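PDB 5DBN: acetate CoA-transferase subunit beta from Escherichia coli DH5[alpha], which transfers coenzyme A from acetyl-CoA to acetoacetate and other short-chain fatty acids through a covalent enzyme-CoA intermediate. Local coordinates for residues L101-D104 and N108-N111. Numbering follows the deposited sequence.
Sequences LQVD and NLAN
Asp104 grips Asn108 with both carboxylate oxygens where the hairpin 102-104/109-110 turns. OD1 of Asp104 accepts the backbone N of Asn108 at 2.8 Å, and its OD2 takes ND2 of Asn108 at 3.1 Å, each on the syn side but tilted out of the carboxylate plane. The Asp104 CG sits between its own N and carbonyl carbon (chi1 59°), which brings the carboxylate across to Asn108, its plane turned 74° from the amide. With an alanine in place of Asp104, the backbone N and ND2 of Asn108 would probably lose these acceptors, leaving the amide held through OD1 by His162. The buried middle is tight: Gln102 and Ala110 form an antiparallel hydrogen-bonded pair, while on the other face CG2 of Val103 packs against CD1 of Leu109 at 3.7 Å. Toward Leu101 the pairing becomes a classic beta bulge, where the O of Ala110 accepts the N of both Leu101 and Gln102, each at 3.0 Å. This end is partly exposed; Leu101 merely lays CD1 alongside the CA of Asn111, near a bound di(hydroxyethyl)ether. Backbone N atoms of Thr155 and Met156 hydrogen-bond to OE1 of Gln102, that of His162 to OD1 of Asn108. Strand 150-151 runs parallel to 102-104 on its other edge, and Val103 and Leu109 rest on Ile137 of strand 135-138 in the main sheet.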
loop_
_atom_site.group_PDB
_atom_site.type_symbol
_atom_site.label_atom_id
_atom_site.label_comp_id
_atom_site.label_asym_id
_atom_site.label_seq_id
_atom_site.Cartn_x
_atom_site.Cartn_y
_atom_site.Cartn_z
ATOM N N LEU B 101 -13.912 9.051 27.099
ATOM C CA LEU B 101 -13.620 9.536 28.439
ATOM C C LEU B 101 -14.114 10.967 28.540
ATOM O O LEU B 101 -14.683 11.367 29.553
ATOM C CB LEU B 101 -12.121 9.471 28.739
ATOM C CG LEU B 101 -11.468 8.091 28.679
ATOM C CD1 LEU B 101 -9.960 8.222 28.553
ATOM C CD2 LEU B 101 -11.837 7.286 29.919
ATOM N N GLN B 102 -13.903 11.728 27.468
ATOM C CA GLN B 102 -14.321 13.123 27.419
ATOM C C GLN B 102 -14.624 13.586 25.994
ATOM O O GLN B 102 -13.980 13.157 25.033
ATOM C CB GLN B 102 -13.245 14.022 28.038
ATOM C CG GLN B 102 -13.052 13.805 29.529
ATOM C CD GLN B 102 -12.064 14.766 30.152
ATOM O OE1 GLN B 102 -11.275 15.411 29.461
ATOM N NE2 GLN B 102 -12.110 14.869 31.475
ATOM N N VAL B 103 -15.615 14.466 25.883
ATOM C CA VAL B 103 -15.949 15.141 24.633
ATOM C C VAL B 103 -16.260 16.592 24.980
ATOM O O VAL B 103 -16.763 16.862 26.070
ATOM C CB VAL B 103 -17.156 14.484 23.923
ATOM C CG1 VAL B 103 -17.483 15.210 22.623
ATOM C CG2 VAL B 103 -16.883 13.012 23.655
ATOM N N ASP B 104 -15.957 17.525 24.079
ATOM C CA ASP B 104 -16.238 18.934 24.351
ATOM C C ASP B 104 -16.939 19.662 23.206
ATOM O O ASP B 104 -17.168 19.100 22.134
ATOM C CB ASP B 104 -14.945 19.676 24.722
ATOM C CG ASP B 104 -13.882 19.611 23.635
ATOM O OD1 ASP B 104 -14.225 19.484 22.441
ATOM O OD2 ASP B 104 -12.687 19.707 23.984
ATOM N N ASN B 108 -13.863 17.906 20.153
ATOM C CA ASN B 108 -12.638 17.167 20.433
ATOM C C ASN B 108 -12.966 15.886 21.192
ATOM O O ASN B 108 -14.002 15.801 21.851
ATOM C CB ASN B 108 -11.652 18.017 21.235
ATOM C CG ASN B 108 -11.317 19.329 20.552
ATOM O OD1 ASN B 108 -11.232 19.401 19.327
ATOM N ND2 ASN B 108 -11.122 20.377 21.345
ATOM N N LEU B 109 -12.086 14.893 21.089
ATOM C CA LEU B 109 -12.297 13.604 21.742
ATOM C C LEU B 109 -11.059 13.153 22.503
ATOM O O LEU B 109 -9.932 13.332 22.045
ATOM C CB LEU B 109 -12.678 12.535 20.716
ATOM C CG LEU B 109 -12.875 11.114 21.255
ATOM C CD1 LEU B 109 -14.079 11.041 22.185
ATOM C CD2 LEU B 109 -13.003 10.119 20.119
ATOM N N ALA B 110 -11.292 12.569 23.673
ATOM C CA ALA B 110 -10.253 11.902 24.445
ATOM C C ALA B 110 -10.795 10.557 24.915
ATOM O O ALA B 110 -11.805 10.509 25.621
ATOM C CB ALA B 110 -9.822 12.757 25.624
ATOM N N ASN B 111 -10.149 9.465 24.512
ATOM C CA ASN B 111 -10.642 8.135 24.865
ATOM C C ASN B 111 -9.578 7.046 24.783
ATOM O O ASN B 111 -9.901 5.878 24.555
ATOM C CB ASN B 111 -11.830 7.758 23.968
ATOM C CG ASN B 111 -11.408 7.306 22.574
ATOM O OD1 ASN B 111 -10.366 7.703 22.060
ATOM N ND2 ASN B 111 -12.235 6.473 21.957
#